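Local coordinates for protein mRNA export factor GLE1 (Saccharomyces cerevisiae, PDB 6B4E) that serves as a nuclear pore complex component in mRNA export, binds inositol hexakisphosphate and acts as an enzyme activator, represented here by its C-terminal part, at residues L182-T187 with G232-A237; F203-S208 with Q244-Q249. All blocks are in the same frame, centred on the assembly; numbering follows the deposited sequence.

Interaction 1 of 2, residues L182-T187 with G232-A237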
ATOM      1  N   LEU A 182       2.071  -5.282  -0.040  1.00 23.38           N
ATOM      2  CA  LEU A 182       1.355  -5.473  -1.287  1.00 22.53           C
ATOM      3  C   LEU A 182       1.327  -4.190  -2.107  1.00 24.57           C
ATOM      4  O   LEU A 182       1.579  -4.210  -3.317  1.00 25.17           O
ATOM      5  CB  LEU A 182      -0.061  -5.953  -0.998  1.00 22.57           C
ATOM      6  CG  LEU A 182      -0.940  -6.062  -2.245  1.00 25.92           C
ATOM      7  CD1 LEU A 182      -0.425  -7.151  -3.179  1.00 36.20           C
ATOM      8  CD2 LEU A 182      -2.419  -6.299  -1.893  1.00 31.62           C
ATOM      9  N   PHE A 183       1.013  -3.061  -1.472  1.00 29.90           N
ATOM     10  CA  PHE A 183       0.955  -1.803  -2.211  1.00 32.17           C
ATOM     11  C   PHE A 183       2.330  -1.438  -2.749  1.00 27.04           C
ATOM     12  O   PHE A 183       2.465  -1.006  -3.899  1.00 25.28           O
ATOM     13  CB  PHE A 183       0.413  -0.694  -1.314  1.00 31.88           C
ATOM     14  CG  PHE A 183       0.223   0.630  -2.018  1.00 28.74           C
ATOM     15  CD1 PHE A 183      -0.786   0.790  -2.939  1.00 36.29           C
ATOM     16  CD2 PHE A 183       1.050   1.705  -1.734  1.00 30.07           C
ATOM     17  CE1 PHE A 183      -0.967   2.009  -3.582  1.00 35.21           C
ATOM     18  CE2 PHE A 183       0.874   2.919  -2.363  1.00 29.42           C
ATOM     19  CZ  PHE A 183      -0.136   3.069  -3.290  1.00 33.26           C
ATOM     20  N   ALA A 184       3.361  -1.639  -1.938  1.00 25.27           N
ATOM     21  CA  ALA A 184       4.725  -1.374  -2.369  1.00 20.41           C
ATOM     22  C   ALA A 184       5.057  -2.117  -3.659  1.00 22.39           C
ATOM     23  O   ALA A 184       5.568  -1.517  -4.615  1.00 24.01           O
ATOM     24  CB  ALA A 184       5.698  -1.753  -1.258  1.00 24.03           C
ATOM     25  N   ILE A 185       4.810  -3.431  -3.680  1.00 24.78           N
ATOM     26  CA  ILE A 185       4.998  -4.243  -4.885  1.00 26.33           C
ATOM     27  C   ILE A 185       4.311  -3.589  -6.075  1.00 26.90           C
ATOM     28  O   ILE A 185       4.898  -3.437  -7.155  1.00 24.58           O
ATOM     29  CB  ILE A 185       4.454  -5.668  -4.657  1.00 25.26           C
ATOM     30  CG1 ILE A 185       5.362  -6.466  -3.705  1.00 22.72           C
ATOM     31  CG2 ILE A 185       4.245  -6.416  -5.986  1.00 25.49           C
ATOM     32  CD1 ILE A 185       6.722  -6.853  -4.267  1.00 25.59           C
ATOM     33  N   ILE A 186       3.027  -3.260  -5.916  1.00 24.17           N
ATOM     34  CA  ILE A 186       2.266  -2.722  -7.037  1.00 24.06           C
ATOM     35  C   ILE A 186       2.935  -1.467  -7.591  1.00 25.08           C
ATOM     36  O   ILE A 186       2.990  -1.270  -8.813  1.00 27.30           O
ATOM     37  CB  ILE A 186       0.808  -2.465  -6.608  1.00 25.75           C
ATOM     38  CG1 ILE A 186       0.098  -3.807  -6.367  1.00 30.51           C
ATOM     39  CG2 ILE A 186       0.066  -1.644  -7.667  1.00 36.28           C
ATOM     40  CD1 ILE A 186      -1.292  -3.714  -5.775  1.00 27.97           C
ATOM     41  N   THR A 187       3.455  -0.597  -6.719  1.00 24.89           N
ATOM     42  CA  THR A 187       4.026   0.645  -7.223  1.00 25.08           C
ATOM     43  C   THR A 187       5.298   0.420  -8.029  1.00 21.81           C
ATOM     44  O   THR A 187       5.640   1.278  -8.848  1.00 27.25           O
ATOM     45  CB  THR A 187       4.331   1.658  -6.106  1.00 21.01           C
ATOM     46  OG1 THR A 187       5.399   1.198  -5.265  1.00 22.03           O
ATOM     47  CG2 THR A 187       3.087   1.995  -5.267  1.00 27.01           C
ATOM     48  N   GLY A 232      10.042  -0.904   6.605  1.00 17.90           N
ATOM     49  CA  GLY A 232      10.837  -2.102   6.377  1.00 19.17           C
ATOM     50  C   GLY A 232      10.140  -3.083   5.456  1.00 25.49           C
ATOM     51  O   GLY A 232      10.772  -3.692   4.590  1.00 21.16           O
ATOM     52  N   SER A 233       8.819  -3.253   5.626  1.00 19.44           N
ATOM     53  CA  SER A 233       8.070  -4.061   4.676  1.00 16.65           C
ATOM     54  C   SER A 233       8.163  -3.474   3.276  1.00 18.85           C
ATOM     55  O   SER A 233       8.304  -4.212   2.287  1.00 21.29           O
ATOM     56  CB  SER A 233       6.605  -4.142   5.104  1.00 21.91           C
ATOM     57  OG  SER A 233       6.520  -4.794   6.351  1.00 21.51           O
ATOM     58  N   TRP A 234       8.013  -2.145   3.173  1.00 20.02           N
ATOM     59  CA  TRP A 234       8.173  -1.454   1.899  1.00 20.29           C
ATOM     60  C   TRP A 234       9.544  -1.733   1.298  1.00 18.88           C
ATOM     61  O   TRP A 234       9.664  -2.059   0.110  1.00 19.41           O
ATOM     62  CB  TRP A 234       7.976   0.052   2.089  1.00 22.54           C
ATOM     63  CG  TRP A 234       8.294   0.799   0.834  1.00 19.84           C
ATOM     64  CD1 TRP A 234       7.434   1.102  -0.180  1.00 20.65           C
ATOM     65  CD2 TRP A 234       9.579   1.286   0.431  1.00 18.00           C
ATOM     66  NE1 TRP A 234       8.103   1.748  -1.185  1.00 20.35           N
ATOM     67  CE2 TRP A 234       9.417   1.872  -0.841  1.00 19.38           C
ATOM     68  CE3 TRP A 234      10.846   1.283   1.018  1.00 20.95           C
ATOM     69  CZ2 TRP A 234      10.469   2.462  -1.525  1.00 24.18           C
ATOM     70  CZ3 TRP A 234      11.898   1.868   0.328  1.00 21.93           C
ATOM     71  CH2 TRP A 234      11.699   2.427  -0.922  1.00 16.33           C
ATOM     72  N   TRP A 235      10.592  -1.599   2.112  1.00 18.54           N
ATOM     73  CA  TRP A 235      11.970  -1.767   1.649  1.00 20.85           C
ATOM     74  C   TRP A 235      12.198  -3.146   1.044  1.00 17.85           C
ATOM     75  O   TRP A 235      12.726  -3.267  -0.068  1.00 19.82           O
ATOM     76  CB  TRP A 235      12.908  -1.534   2.827  1.00 16.70           C
ATOM     77  CG  TRP A 235      14.395  -1.440   2.563  1.00 20.02           C
ATOM     78  CD1 TRP A 235      15.219  -2.404   2.058  1.00 15.06           C
ATOM     79  CD2 TRP A 235      15.224  -0.324   2.871  1.00 16.79           C
ATOM     80  NE1 TRP A 235      16.525  -1.947   2.030  1.00 20.69           N
ATOM     81  CE2 TRP A 235      16.544  -0.663   2.519  1.00 18.37           C
ATOM     82  CE3 TRP A 235      14.970   0.945   3.401  1.00 18.39           C
ATOM     83  CZ2 TRP A 235      17.613   0.210   2.709  1.00 21.49           C
ATOM     84  CZ3 TRP A 235      16.031   1.816   3.572  1.00 22.98           C
ATOM     85  CH2 TRP A 235      17.335   1.447   3.228  1.00 19.72           C
ATOM     86  N   ASP A 236      11.801  -4.196   1.765  1.00 18.55           N
ATOM     87  CA  ASP A 236      11.968  -5.559   1.274  1.00 18.23           C
ATOM     88  C   ASP A 236      11.234  -5.776  -0.041  1.00 20.78           C
ATOM     89  O   ASP A 236      11.656  -6.606  -0.855  1.00 20.29           O
ATOM     90  CB  ASP A 236      11.469  -6.573   2.314  1.00 18.71           C
ATOM     91  CG  ASP A 236      12.447  -6.794   3.457  1.00 25.37           C
ATOM     92  OD1 ASP A 236      11.972  -7.034   4.582  1.00 26.09           O
ATOM     93  OD2 ASP A 236      13.668  -6.772   3.235  1.00 26.99           O
ATOM     94  N   ALA A 237      10.119  -5.066  -0.251  1.00 21.79           N
ATOM     95  CA  ALA A 237       9.310  -5.202  -1.453  1.00 19.47           C
ATOM     96  C   ALA A 237       9.763  -4.339  -2.630  1.00 22.25           C
ATOM     97  O   ALA A 237       9.483  -4.704  -3.779  1.00 22.29           O
ATOM     98  CB  ALA A 237       7.852  -4.826  -1.153  1.00 20.38           C
TER

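Interaction 2 of 2, residues F203-S208 with Q244-Q249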
ATOM      1  N   PHE A 203      -1.137   3.137 -10.105  1.00 30.25           N
ATOM      2  CA  PHE A 203      -0.537   3.393  -8.792  1.00 29.45           C
ATOM      3  C   PHE A 203       0.976   3.330  -8.924  1.00 28.76           C
ATOM      4  O   PHE A 203       1.627   2.408  -8.416  1.00 29.05           O
ATOM      5  CB  PHE A 203      -1.021   2.384  -7.746  1.00 30.63           C
ATOM      6  CG  PHE A 203      -2.505   2.408  -7.547  1.00 29.91           C
ATOM      7  CD1 PHE A 203      -3.124   3.479  -6.938  1.00 64.37           C
ATOM      8  CD2 PHE A 203      -3.270   1.363  -7.994  1.00 33.00           C
ATOM      9  CE1 PHE A 203      -4.461   3.485  -6.786  1.00 47.51           C
ATOM     10  CE2 PHE A 203      -4.602   1.378  -7.837  1.00 51.96           C
ATOM     11  CZ  PHE A 203      -5.193   2.429  -7.237  1.00 35.92           C
ATOM     12  N   PRO A 204       1.567   4.326  -9.558  1.00 32.56           N
ATOM     13  CA  PRO A 204       2.955   4.228 -10.029  1.00 27.80           C
ATOM     14  C   PRO A 204       3.965   4.503  -8.919  1.00 27.23           C
ATOM     15  O   PRO A 204       3.617   4.763  -7.768  1.00 29.19           O
ATOM     16  CB  PRO A 204       2.998   5.294 -11.132  1.00 27.91           C
ATOM     17  CG  PRO A 204       2.048   6.346 -10.635  1.00 37.03           C
ATOM     18  CD  PRO A 204       0.905   5.557 -10.040  1.00 37.64           C
ATOM     19  N   ILE A 205       5.249   4.423  -9.292  1.00 25.94           N
ATOM     20  CA  ILE A 205       6.324   4.446  -8.309  1.00 25.65           C
ATOM     21  C   ILE A 205       6.362   5.773  -7.556  1.00 21.19           C
ATOM     22  O   ILE A 205       6.830   5.827  -6.419  1.00 24.21           O
ATOM     23  CB  ILE A 205       7.668   4.111  -9.003  1.00 28.53           C
ATOM     24  CG1 ILE A 205       8.783   3.884  -7.984  1.00 26.60           C
ATOM     25  CG2 ILE A 205       8.110   5.199  -9.990  1.00 25.88           C
ATOM     26  CD1 ILE A 205       8.614   2.654  -7.180  1.00 27.33           C
ATOM     27  N   ALA A 206       5.847   6.854  -8.160  1.00 25.91           N
ATOM     28  CA  ALA A 206       5.741   8.123  -7.447  1.00 30.10           C
ATOM     29  C   ALA A 206       5.032   7.960  -6.109  1.00 24.93           C
ATOM     30  O   ALA A 206       5.308   8.704  -5.166  1.00 26.23           O
ATOM     31  CB  ALA A 206       4.986   9.150  -8.305  1.00 27.50           C
ATOM     32  N   LEU A 207       4.093   7.016  -6.016  1.00 24.54           N
ATOM     33  CA  LEU A 207       3.328   6.874  -4.784  1.00 28.46           C
ATOM     34  C   LEU A 207       4.183   6.324  -3.654  1.00 24.31           C
ATOM     35  O   LEU A 207       3.892   6.587  -2.482  1.00 27.02           O
ATOM     36  CB  LEU A 207       2.115   5.981  -5.022  1.00 28.77           C
ATOM     37  CG  LEU A 207       1.152   6.472  -6.112  1.00 33.53           C
ATOM     38  CD1 LEU A 207      -0.116   5.639  -6.075  1.00 34.89           C
ATOM     39  CD2 LEU A 207       0.828   7.951  -5.959  1.00 32.00           C
ATOM     40  N   SER A 208       5.233   5.557  -3.985  1.00 22.29           N
ATOM     41  CA  SER A 208       6.216   5.155  -2.988  1.00 21.52           C
ATOM     42  C   SER A 208       7.053   6.333  -2.532  1.00 26.92           C
ATOM     43  O   SER A 208       7.392   6.422  -1.348  1.00 26.78           O
ATOM     44  CB  SER A 208       7.140   4.057  -3.527  1.00 27.57           C
ATOM     45  OG  SER A 208       6.552   2.776  -3.405  1.00 24.95           O
ATOM     46  N   GLN A 244      16.367   2.197  -8.696  1.00 18.68           N
ATOM     47  CA  GLN A 244      16.375   2.233 -10.156  1.00 19.25           C
ATOM     48  C   GLN A 244      15.647   3.458 -10.672  1.00 21.47           C
ATOM     49  O   GLN A 244      16.083   4.096 -11.645  1.00 21.80           O
ATOM     50  CB  GLN A 244      15.736   0.963 -10.718  1.00 24.65           C
ATOM     51  CG  GLN A 244      16.575  -0.265 -10.435  1.00 23.91           C
ATOM     52  CD  GLN A 244      15.878  -1.583 -10.758  1.00 25.15           C
ATOM     53  OE1 GLN A 244      14.685  -1.639 -11.057  1.00 26.48           O
ATOM     54  NE2 GLN A 244      16.626  -2.660 -10.644  1.00 30.09           N
ATOM     55  N   ALA A 245      14.538   3.802 -10.026  1.00 19.89           N
ATOM     56  CA  ALA A 245      13.683   4.868 -10.528  1.00 20.38           C
ATOM     57  C   ALA A 245      14.292   6.238 -10.265  1.00 22.49           C
ATOM     58  O   ALA A 245      14.264   7.108 -11.141  1.00 24.56           O
ATOM     59  CB  ALA A 245      12.302   4.777  -9.881  1.00 21.94           C
ATOM     60  N   TYR A 246      14.815   6.468  -9.055  1.00 19.10           N
ATOM     61  CA  TYR A 246      15.204   7.817  -8.650  1.00 17.91           C
ATOM     62  C   TYR A 246      16.667   7.955  -8.240  1.00 23.36           C
ATOM     63  O   TYR A 246      17.054   9.034  -7.765  1.00 21.82           O
ATOM     64  CB  TYR A 246      14.298   8.296  -7.500  1.00 20.52           C
ATOM     65  CG  TYR A 246      12.820   8.328  -7.825  1.00 23.98           C
ATOM     66  CD1 TYR A 246      12.321   9.134  -8.819  1.00 22.44           C
ATOM     67  CD2 TYR A 246      11.906   7.544  -7.102  1.00 25.34           C
ATOM     68  CE1 TYR A 246      10.950   9.160  -9.116  1.00 21.45           C
ATOM     69  CE2 TYR A 246      10.548   7.572  -7.393  1.00 26.17           C
ATOM     70  CZ  TYR A 246      10.076   8.373  -8.398  1.00 25.53           C
ATOM     71  OH  TYR A 246       8.721   8.409  -8.689  1.00 29.02           O
ATOM     72  N   GLY A 247      17.467   6.895  -8.368  1.00 19.80           N
ATOM     73  CA  GLY A 247      18.917   7.008  -8.247  1.00 23.13           C
ATOM     74  C   GLY A 247      19.391   7.724  -6.998  1.00 18.57           C
ATOM     75  O   GLY A 247      19.067   7.336  -5.860  1.00 20.19           O
ATOM     76  N   ASN A 248      20.216   8.762  -7.203  1.00 18.86           N
ATOM     77  CA  ASN A 248      20.820   9.466  -6.077  1.00 18.66           C
ATOM     78  C   ASN A 248      19.765  10.095  -5.175  1.00 23.23           C
ATOM     79  O   ASN A 248      19.990  10.245  -3.968  1.00 22.99           O
ATOM     80  CB  ASN A 248      21.803  10.538  -6.578  1.00 17.37           C
ATOM     81  CG  ASN A 248      21.115  11.693  -7.259  1.00 22.94           C
ATOM     82  OD1 ASN A 248      20.332  11.516  -8.201  1.00 23.16           O
ATOM     83  ND2 ASN A 248      21.413  12.901  -6.794  1.00 23.17           N
ATOM     84  N   GLN A 249      18.617  10.483  -5.734  1.00 18.80           N
ATOM     85  CA  GLN A 249      17.571  11.089  -4.916  1.00 19.27           C
ATOM     86  C   GLN A 249      16.868  10.038  -4.074  1.00 23.32           C
ATOM     87  O   GLN A 249      16.603  10.253  -2.884  1.00 19.69           O
ATOM     88  CB  GLN A 249      16.583  11.845  -5.807  1.00 19.13           C
ATOM     89  CG  GLN A 249      17.252  12.858  -6.735  1.00 21.71           C
ATOM     90  CD  GLN A 249      17.836  14.070  -6.002  1.00 25.70           C
ATOM     91  OE1 GLN A 249      17.721  14.190  -4.783  1.00 20.95           O
ATOM     92  NE2 GLN A 249      18.462  14.973  -6.754  1.00 26.36           N
TER

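Interaction 1 of 2, residues L182-T187 with G232-A237
Apolar contact carries this crossing, in which Ala184 and Ile185 of helix 169-188 meet Trp234 and Ala237 of helix 225-264. The axes of the two short segments approach to 8.4 Å at a signed crossing angle of -37°, with their N-to-C directions running broadly the same way. Such closeness is explained by the two alanines, which both point toward the opposing helix and bring Ala184 CB to 3.8 Å from Ala237 CB. The backbones are correspondingly near, Ala184 CA lying 5.5 Å from Trp234 CA. Ala184 CB also takes the five-membered part of the indole, 3.5 Å from Trp234 CD1, and it approaches that ring obliquely. With CG of Trp234 anti to the backbone N (chi1 173°), the indole swings out to reach this methyl. Ile185 extends its longer branch to the methyl of Ala237, its CD1 3.9 Å from Ala237 CB. The same CD1 comes to 3.5 Å from Ala237 O, an oxygen that also accepts a hydrogen bond from Arg188 NE.

The polar groups bond within their own segment or to residues beyond the pair. Thr187 OG1 returns a hydrogen bond of 2.8 Å to Ala184 O, one turn back on its own helix, with a C=O...donor angle of 129°. Trp234 NE1 is hydrogen-bonded to Ser208 OG of helix 206-216, which should limit rotation of the indole while its CD1 meets the Ala184 methyl.

All four touching residues are buried, and 189 Å² is lost between the segments. Phe291 covers both Ile185 and Ala237, while helix 108-121 packs against Leu182, Ile185 and Ile186. Small residues letting two helices cross closely in a buried interior are in keeping with the all-helical, HEAT-like fold of the Gle1 C-terminal domain.

Interaction 2 of 2, residues F203-S208 with Q244-Q249
Ile205 and Tyr246 are brought together by their first torsions: in Ile205, CG1 stands anti to the backbone N (chi1 -170°), which leaves CG2 between the N and the carbonyl carbon, and in Tyr246 the ring leaves anti to the carbonyl carbon (chi1 -59°). The two side chains then slide past each other in opposite directions. CG2 meets the phenol end, 3.5 Å from Tyr246 OH and oblique to the ring, whereas Ile205 CG1 touches both neighbours, 4.1 Å from Ala245 CB and 4.1 Å from Tyr246 CE2.

The tyrosine oxygen reaches beyond Ile205 to the backbone of Ala206, whose CA sits at the ring edge, near its plane, 3.2 Å from Tyr246 OH. Ala206 N is also close, at 3.3 Å from that OH, but the angle is too poor for a hydrogen bond, so the approach is one of packing. Ala245 CB rests over one face of the Tyr246 ring, 3.9 Å above its plane and offset toward the rim. Replacing Ile205 by alanine would remove both branches and is likely to open a gap beside Ala245 CB and deprive the phenol end of Tyr246 of one of its apolar neighbours.

Trp209 meets the Tyr246 ring edge-to-face. Another protein chain packs on Ala206 and Tyr246, and its backbone is hydrogen-bonded by Asn248 and Gln249. The tyrosine thus joins the 203-208 segment to the kink in helix 225-264, where Gly247 has positive phi, on a face that binds another protein chain, within the C-terminal part of GLE1 that interacts with NUP42, DBP5 and GFD1.

How the interactions relate
Both interactions use helix 225-264, and their segments alternate along the chain. Interaction 1 has its centre about 8 Å from the centre of the chain and is fully buried; interaction 2, its centre about 17 Å out, is partly buried and touches another protein chain. Their own chemistry is apolar in each case, but alanines let two helices cross closely in the first, while a single tyrosine spans a wider gap in the second. The two contacts, with centres about 12 Å apart, are joined through Ser208, whose OG lies 2.7 Å from Thr187 OG1, a probable hydrogen bond, and also serves the indole of interaction 1. Helix 206-216 is thereby tied to both helices of interaction 1.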